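Local coordinates for extracellular solute-binding protein, family 1 (Bifidobacterium longum subsp. infantis ATCC 15697, PDB 3OMB) that probably captures an extracellular solute, as a substrate-binding protein does for its transporter, and binds a magnesium ion, at residues 142-145 with 149-152; 219-224 with 485-490; 392-395 with 399-402. One frame throughout, in Å; residues are numbered along the deposited sequence.

Three contacts sample a chain assigned to the extracellular solute-binding proteins, probably with their usual fold, and none lies at the magnesium site formed by D199, N201, N203, Q205, D207 and E208. Contacts 1 and 3 are short-range: each closes a turn with three residues between its segments. Contact 2 differs, joining segments whose closest ends are 261 residues apart. Contact 1 precedes the others, whereas both segments of contact 3 fall between 219-224 and 485-490. No two contacts touch: nearest atoms are about 17 Å apart for contacts 1 and 2, and about 19 Å for contact 3 against either. Contacts 2 and 3, centres 42 Å apart, lie on opposite sides of the chain's centre.

Contact 1. Residues 142-145 with 149-152; sequences STDS and IYAI
S142 and I149 meet through a backbone oxygen and a branched side chain. The methyl CG2 of I149 lies 3.4 Å from O of S142, and CA of I149 directs its hydrogen at the same oxygen in a CA-H...O contact of 3.5 Å, with 147° at the hydrogen.

The polar link between the backbones is indirect. No direct hydrogen bond crosses; instead a water lies 2.6 Å from O of S142, to which it can donate, and accepts from N of Y150 at 2.9 Å, bridging a gap of 4.2 Å between those two backbone atoms.

The remaining packing comes from side chains. OG of S142 reaches to 3.6 Å from CA of I152, beside CG2 of that isoleucine. It stands next to its own backbone N, opposite the carbonyl carbon (chi1 -56°), and bonds to A138 and A153 rather than across this contact. The T143 hydroxyl OG1 lies 3.7 Å from CG1 of I149, its hydrogen bond being to O of K139. Farther out, D144 OD2 comes to 4.2 Å from CD2 of Y150, obliquely to the ring; Y109 bonds to that carboxylate oxygen and packs edge-to-face with Y150.

The loop joining helix 136-142 to strand 152-155 folds back on itself here, with F132 of helix 126-134 packing on S142, I149 and I152. Because the hydroxyls are engaged elsewhere, the chemistry implies a join resting on van der Waals contact of oxygens with carbons, one CA-H...O contact and a single water bridge.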
loop_
_atom_site.group_PDB
_atom_site.type_symbol
_atom_site.label_atom_id
_atom_site.label_comp_id
_atom_site.label_asym_id
_atom_site.label_seq_id
_atom_site.Cartn_x
_atom_site.Cartn_y
_atom_site.Cartn_z
ATOM N N SER A 142 -3.282 8.167 -13.883
ATOM C CA SER A 142 -3.834 9.525 -13.881
ATOM C C SER A 142 -4.881 9.807 -14.944
ATOM O O SER A 142 -5.600 10.797 -14.837
ATOM C CB SER A 142 -2.716 10.549 -13.980
ATOM O OG SER A 142 -1.794 10.344 -12.924
ATOM N N THR A 143 -4.982 8.927 -15.945
ATOM C CA THR A 143 -5.831 9.118 -17.125
ATOM C C THR A 143 -6.918 8.039 -17.168
ATOM O O THR A 143 -6.624 6.828 -17.090
ATOM C CB THR A 143 -4.994 9.006 -18.425
ATOM O OG1 THR A 143 -3.875 9.890 -18.348
ATOM C CG2 THR A 143 -5.811 9.327 -19.679
ATOM N N ASP A 144 -8.168 8.466 -17.298
ATOM C CA ASP A 144 -9.240 7.501 -17.414
ATOM C C ASP A 144 -9.424 7.061 -18.867
ATOM O O ASP A 144 -8.696 7.491 -19.776
ATOM C CB ASP A 144 -10.545 8.011 -16.786
ATOM C CG ASP A 144 -11.085 9.262 -17.469
ATOM O OD1 ASP A 144 -10.856 9.458 -18.687
ATOM O OD2 ASP A 144 -11.767 10.049 -16.782
ATOM N N SER A 145 -10.400 6.196 -19.073
ATOM C CA SER A 145 -10.639 5.618 -20.377
ATOM C C SER A 145 -11.216 6.646 -21.352
ATOM O O SER A 145 -11.267 6.386 -22.545
ATOM C CB SER A 145 -11.584 4.418 -20.260
ATOM O OG SER A 145 -12.843 4.838 -19.750
ATOM N N ILE A 149 -8.020 13.741 -17.245
ATOM C CA ILE A 149 -7.136 13.660 -16.080
ATOM C C ILE A 149 -7.732 14.507 -14.980
ATOM O O ILE A 149 -7.651 15.739 -15.014
ATOM C CB ILE A 149 -5.727 14.150 -16.397
ATOM C CG1 ILE A 149 -5.084 13.314 -17.500
ATOM C CG2 ILE A 149 -4.844 14.138 -15.119
ATOM C CD1 ILE A 149 -3.705 13.884 -17.977
ATOM N N TYR A 150 -8.373 13.852 -14.024
ATOM C CA TYR A 150 -9.023 14.567 -12.945
ATOM C C TYR A 150 -8.198 14.524 -11.668
ATOM O O TYR A 150 -8.321 15.401 -10.818
ATOM C CB TYR A 150 -10.413 13.997 -12.704
ATOM C CG TYR A 150 -11.423 14.464 -13.726
ATOM C CD1 TYR A 150 -11.602 15.830 -13.982
ATOM C CD2 TYR A 150 -12.216 13.550 -14.424
ATOM C CE1 TYR A 150 -12.527 16.271 -14.894
ATOM C CE2 TYR A 150 -13.163 13.988 -15.347
ATOM C CZ TYR A 150 -13.301 15.347 -15.574
ATOM O OH TYR A 150 -14.204 15.804 -16.491
ATOM N N ALA A 151 -7.343 13.514 -11.548
ATOM C CA ALA A 151 -6.579 13.308 -10.332
ATOM C C ALA A 151 -5.236 12.745 -10.715
ATOM O O ALA A 151 -5.153 11.637 -11.202
ATOM C CB ALA A 151 -7.319 12.326 -9.373
ATOM N N ILE A 152 -4.185 13.517 -10.482
ATOM C CA ILE A 152 -2.834 13.090 -10.852
ATOM C C ILE A 152 -2.227 12.251 -9.739
ATOM O O ILE A 152 -2.365 12.574 -8.544
ATOM C CB ILE A 152 -1.953 14.304 -11.191
ATOM C CG1 ILE A 152 -2.743 15.214 -12.155
ATOM C CG2 ILE A 152 -0.599 13.861 -11.770
ATOM C CD1 ILE A 152 -1.943 16.282 -12.894
HETATM O O HOH W 1 -7.762 11.085 -13.432
#

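Contact 2. Residues 219-224 with 485-490; sequences SYFTWY and EIFNTT
F487 lays one face of its ring against the backbone of S219, the close part of the contact. O of S219 sits 3.9 Å above the ring plane, offset toward the rim, nearest CD2. CB of F487 also lies 3.9 Å from CA of S219. The CB bond of F487 points toward 219-224, and a chi1 of -63° turns one ring face to O of S219; the other face is occupied by CG2 of I486, 3.7 Å above the plane.

This sandwiched phenylalanine is the first residue to leave helical geometry after helix 473-486. It marks the turn into helix 490-500, where OG1 of T490 donates to O of I486 at 2.6 Å, tying the two helices across the bend. The contact thus packs this turn against the long loop between strands 209-211 and 248-251.

The looser part lies at F221. CE2 of F221 comes to the edge of the F487 ring, near its plane and 4.3 Å from CE1 of F487, which stands oblique to the F221 ring, a marginal apolar touch; F221 also packs on F258 and M227. On the solvent side, the exposed S219 directs its CB away, and no hydrogen bond spans the two segments.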
loop_
_atom_site.group_PDB
_atom_site.type_symbol
_atom_site.label_atom_id
_atom_site.label_comp_id
_atom_site.label_asym_id
_atom_site.label_seq_id
_atom_site.Cartn_x
_atom_site.Cartn_y
_atom_site.Cartn_z
ATOM N N SER A 219 -13.841 -6.089 5.508
ATOM C CA SER A 219 -14.139 -5.654 4.136
ATOM C C SER A 219 -13.014 -5.720 3.060
ATOM O O SER A 219 -13.258 -5.364 1.888
ATOM C CB SER A 219 -14.738 -4.247 4.179
ATOM O OG SER A 219 -13.784 -3.363 4.747
ATOM N N TYR A 220 -11.814 -6.177 3.437
ATOM C CA TYR A 220 -10.674 -6.218 2.519
ATOM C C TYR A 220 -9.517 -7.048 3.087
ATOM O O TYR A 220 -9.386 -7.178 4.299
ATOM C CB TYR A 220 -10.198 -4.783 2.204
ATOM C CG TYR A 220 -9.714 -4.027 3.420
ATOM C CD1 TYR A 220 -10.614 -3.424 4.292
ATOM C CD2 TYR A 220 -8.343 -3.907 3.700
ATOM C CE1 TYR A 220 -10.176 -2.722 5.420
ATOM C CE2 TYR A 220 -7.891 -3.201 4.828
ATOM C CZ TYR A 220 -8.815 -2.618 5.686
ATOM O OH TYR A 220 -8.386 -1.931 6.814
ATOM N N PHE A 221 -8.677 -7.614 2.216
ATOM C CA PHE A 221 -7.418 -8.204 2.667
ATOM C C PHE A 221 -6.367 -7.115 2.944
ATOM O O PHE A 221 -6.162 -6.222 2.132
ATOM C CB PHE A 221 -6.927 -9.268 1.688
ATOM C CG PHE A 221 -7.895 -10.396 1.518
ATOM C CD1 PHE A 221 -7.991 -11.389 2.496
ATOM C CD2 PHE A 221 -8.737 -10.451 0.401
ATOM C CE1 PHE A 221 -8.905 -12.451 2.364
ATOM C CE2 PHE A 221 -9.675 -11.499 0.253
ATOM C CZ PHE A 221 -9.754 -12.507 1.239
ATOM N N THR A 222 -5.729 -7.200 4.107
ATOM C CA THR A 222 -4.863 -6.131 4.600
ATOM C C THR A 222 -3.402 -6.300 4.153
ATOM O O THR A 222 -2.987 -7.347 3.625
ATOM C CB THR A 222 -4.808 -6.136 6.155
ATOM O OG1 THR A 222 -4.180 -7.354 6.595
ATOM C CG2 THR A 222 -6.183 -6.072 6.752
ATOM N N TRP A 223 -2.620 -5.265 4.419
ATOM C CA TRP A 223 -1.173 -5.392 4.387
ATOM C C TRP A 223 -0.823 -6.551 5.306
ATOM O O TRP A 223 -1.414 -6.707 6.379
ATOM C CB TRP A 223 -0.490 -4.100 4.854
ATOM C CG TRP A 223 -0.426 -3.055 3.789
ATOM C CD1 TRP A 223 -1.492 -2.513 3.116
ATOM C CD2 TRP A 223 0.750 -2.403 3.268
ATOM N NE1 TRP A 223 -1.049 -1.577 2.225
ATOM C CE2 TRP A 223 0.315 -1.484 2.294
ATOM C CE3 TRP A 223 2.123 -2.508 3.534
ATOM C CZ2 TRP A 223 1.204 -0.673 1.560
ATOM C CZ3 TRP A 223 3.009 -1.701 2.808
ATOM C CH2 TRP A 223 2.539 -0.802 1.820
ATOM N N TYR A 224 0.105 -7.376 4.840
ATOM C CA TYR A 224 0.675 -8.441 5.635
ATOM C C TYR A 224 -0.379 -9.513 5.933
ATOM O O TYR A 224 -0.234 -10.275 6.893
ATOM C CB TYR A 224 1.387 -7.909 6.906
ATOM C CG TYR A 224 2.207 -6.638 6.690
ATOM C CD1 TYR A 224 3.144 -6.546 5.637
ATOM C CD2 TYR A 224 2.072 -5.537 7.546
ATOM C CE1 TYR A 224 3.889 -5.386 5.422
ATOM C CE2 TYR A 224 2.834 -4.349 7.340
ATOM C CZ TYR A 224 3.735 -4.306 6.278
ATOM O OH TYR A 224 4.483 -3.184 6.042
ATOM N N GLU A 485 -22.122 -7.210 0.131
ATOM C CA GLU A 485 -22.693 -8.555 0.246
ATOM C C GLU A 485 -21.599 -9.628 0.301
ATOM O O GLU A 485 -21.685 -10.530 1.111
ATOM C CB GLU A 485 -23.732 -8.839 -0.859
ATOM C CG GLU A 485 -24.725 -7.669 -1.090
ATOM C CD GLU A 485 -26.167 -8.097 -1.412
ATOM O OE1 GLU A 485 -26.365 -9.139 -2.097
ATOM O OE2 GLU A 485 -27.117 -7.357 -0.994
ATOM N N ILE A 486 -20.562 -9.513 -0.532
ATOM C CA ILE A 486 -19.464 -10.492 -0.558
ATOM C C ILE A 486 -18.754 -10.537 0.809
ATOM O O ILE A 486 -18.540 -11.597 1.405
ATOM C CB ILE A 486 -18.444 -10.161 -1.707
ATOM C CG1 ILE A 486 -19.096 -10.367 -3.080
ATOM C CG2 ILE A 486 -17.132 -10.958 -1.569
ATOM C CD1 ILE A 486 -18.407 -9.578 -4.222
ATOM N N PHE A 487 -18.413 -9.370 1.317
ATOM C CA PHE A 487 -17.729 -9.298 2.584
ATOM C C PHE A 487 -18.711 -9.107 3.777
ATOM O O PHE A 487 -18.364 -8.528 4.790
ATOM C CB PHE A 487 -16.628 -8.242 2.504
ATOM C CG PHE A 487 -15.560 -8.571 1.492
ATOM C CD1 PHE A 487 -14.540 -9.450 1.804
ATOM C CD2 PHE A 487 -15.591 -8.015 0.223
ATOM C CE1 PHE A 487 -13.560 -9.768 0.877
ATOM C CE2 PHE A 487 -14.615 -8.331 -0.714
ATOM C CZ PHE A 487 -13.591 -9.205 -0.380
ATOM N N ASN A 488 -19.938 -9.616 3.639
ATOM C CA ASN A 488 -20.867 -9.721 4.770
ATOM C C ASN A 488 -20.402 -10.807 5.748
ATOM O O ASN A 488 -20.305 -10.539 6.946
ATOM C CB ASN A 488 -22.307 -10.006 4.270
ATOM C CG ASN A 488 -23.341 -10.063 5.404
ATOM O OD1 ASN A 488 -23.272 -9.307 6.377
ATOM N ND2 ASN A 488 -24.319 -10.955 5.262
ATOM N N THR A 489 -20.096 -12.013 5.242
ATOM C CA THR A 489 -19.670 -13.140 6.096
ATOM C C THR A 489 -18.379 -13.870 5.658
ATOM O O THR A 489 -17.932 -14.790 6.356
ATOM C CB THR A 489 -20.781 -14.231 6.261
ATOM O OG1 THR A 489 -21.059 -14.841 4.991
ATOM C CG2 THR A 489 -22.094 -13.665 6.878
ATOM N N THR A 490 -17.796 -13.476 4.524
ATOM C CA THR A 490 -16.609 -14.155 3.988
ATOM C C THR A 490 -15.394 -14.168 4.934
ATOM O O THR A 490 -14.798 -15.229 5.134
ATOM C CB THR A 490 -16.233 -13.652 2.586
ATOM O OG1 THR A 490 -17.348 -13.847 1.707
ATOM C CG2 THR A 490 -15.035 -14.425 2.012
#

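Contact 3. Residues 392-395 with 399-402; sequences TKTG and YTVD
Y399 meets K393 and T392 at once. Its CA hydrogen points to O of T392 in a CA-H...O contact of 3.2 Å, while its ring lies beside the aliphatic stem of K393, where CE1 of Y399 lies 3.6 Å from CG of K393. CG of K393 is anti to the backbone N (chi1 -169°), which runs the stem alongside the ring; a bend at chi4 then lets NZ donate to O of G395, 2.6 Å away. The phenol OH of Y399 bonds to E376, so a leucine in its place would probably leave that carboxylate without this partner and uncover part of the lysine stem.

These two strands form an antiparallel beta hairpin at the edge of a three-stranded sheet, with 431-433 beyond 398-401. K393 with Y399 is a non-hydrogen-bonded pair, and a classic beta bulge sets T394 and G395 together opposite E398.

T400 follows as the hydrogen-bonded partner of T392. N of T392 donates to O of T400 at 2.9 Å and 166°; N of T400 returns a bond to O of T392, also 2.9 Å. Their side chains lie side by side on the face away from Y399. One water joins OG1 of T400 (2.6 Å) to OG1 of T394 (2.7 Å). Beyond, V401 points its CB away from 392-395, its side chain touching I391 and L384, and D402 caps N of K405 in the next helix.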
loop_
_atom_site.group_PDB
_atom_site.type_symbol
_atom_site.label_atom_id
_atom_site.label_comp_id
_atom_site.label_asym_id
_atom_site.label_seq_id
_atom_site.Cartn_x
_atom_site.Cartn_y
_atom_site.Cartn_z
ATOM N N THR A 392 19.761 17.300 3.738
ATOM C CA THR A 392 20.609 18.309 3.112
ATOM C C THR A 392 20.835 17.959 1.638
ATOM O O THR A 392 21.055 16.796 1.287
ATOM C CB THR A 392 21.972 18.484 3.841
ATOM O OG1 THR A 392 22.748 17.307 3.672
ATOM C CG2 THR A 392 21.794 18.714 5.340
ATOM N N LYS A 393 20.763 18.972 0.783
ATOM C CA LYS A 393 21.037 18.815 -0.649
ATOM C C LYS A 393 22.551 18.870 -0.819
ATOM O O LYS A 393 23.158 19.898 -0.563
ATOM C CB LYS A 393 20.352 19.952 -1.414
ATOM C CG LYS A 393 20.293 19.836 -2.939
ATOM C CD LYS A 393 19.715 21.146 -3.511
ATOM C CE LYS A 393 19.395 21.060 -4.999
ATOM N NZ LYS A 393 20.459 20.374 -5.763
ATOM N N THR A 394 23.171 17.756 -1.199
ATOM C CA THR A 394 24.630 17.730 -1.377
ATOM C C THR A 394 25.060 17.933 -2.829
ATOM O O THR A 394 26.246 18.127 -3.099
ATOM C CB THR A 394 25.273 16.416 -0.849
ATOM O OG1 THR A 394 24.711 15.303 -1.548
ATOM C CG2 THR A 394 25.043 16.249 0.671
ATOM N N GLY A 395 24.100 17.888 -3.753
ATOM C CA GLY A 395 24.374 18.014 -5.186
ATOM C C GLY A 395 23.090 18.312 -5.943
ATOM O O GLY A 395 21.993 18.323 -5.349
ATOM N N TYR A 399 20.933 14.012 -2.100
ATOM C CA TYR A 399 20.436 14.413 -0.802
ATOM C C TYR A 399 20.884 13.415 0.259
ATOM O O TYR A 399 20.988 12.214 -0.006
ATOM C CB TYR A 399 18.901 14.528 -0.830
ATOM C CG TYR A 399 18.379 15.272 -2.047
ATOM C CD1 TYR A 399 18.142 16.653 -2.006
ATOM C CD2 TYR A 399 18.145 14.597 -3.252
ATOM C CE1 TYR A 399 17.674 17.329 -3.139
ATOM C CE2 TYR A 399 17.688 15.257 -4.369
ATOM C CZ TYR A 399 17.445 16.617 -4.315
ATOM O OH TYR A 399 16.984 17.253 -5.449
ATOM N N THR A 400 21.145 13.922 1.454
ATOM C CA THR A 400 21.475 13.061 2.591
ATOM C C THR A 400 20.502 13.352 3.712
ATOM O O THR A 400 20.310 14.510 4.086
ATOM C CB THR A 400 22.937 13.254 3.079
ATOM O OG1 THR A 400 23.838 12.913 2.020
ATOM C CG2 THR A 400 23.244 12.361 4.307
ATOM N N VAL A 401 19.877 12.295 4.221
ATOM C CA VAL A 401 18.982 12.393 5.365
ATOM C C VAL A 401 19.772 12.203 6.658
ATOM O O VAL A 401 20.624 11.324 6.754
ATOM C CB VAL A 401 17.848 11.351 5.289
ATOM C CG1 VAL A 401 16.926 11.448 6.502
ATOM C CG2 VAL A 401 17.047 11.523 4.011
ATOM N N ASP A 402 19.486 13.054 7.638
ATOM C CA ASP A 402 20.010 12.898 8.988
ATOM C C ASP A 402 18.976 12.174 9.844
ATOM O O ASP A 402 17.994 12.758 10.287
ATOM C CB ASP A 402 20.327 14.264 9.584
ATOM C CG ASP A 402 20.784 14.184 11.033
ATOM O OD1 ASP A 402 21.388 15.179 11.488
ATOM O OD2 ASP A 402 20.545 13.146 11.711
HETATM O O HOH W 2 21.646 15.874 6.649
HETATM O O HOH W 3 24.003 12.936 -0.553
#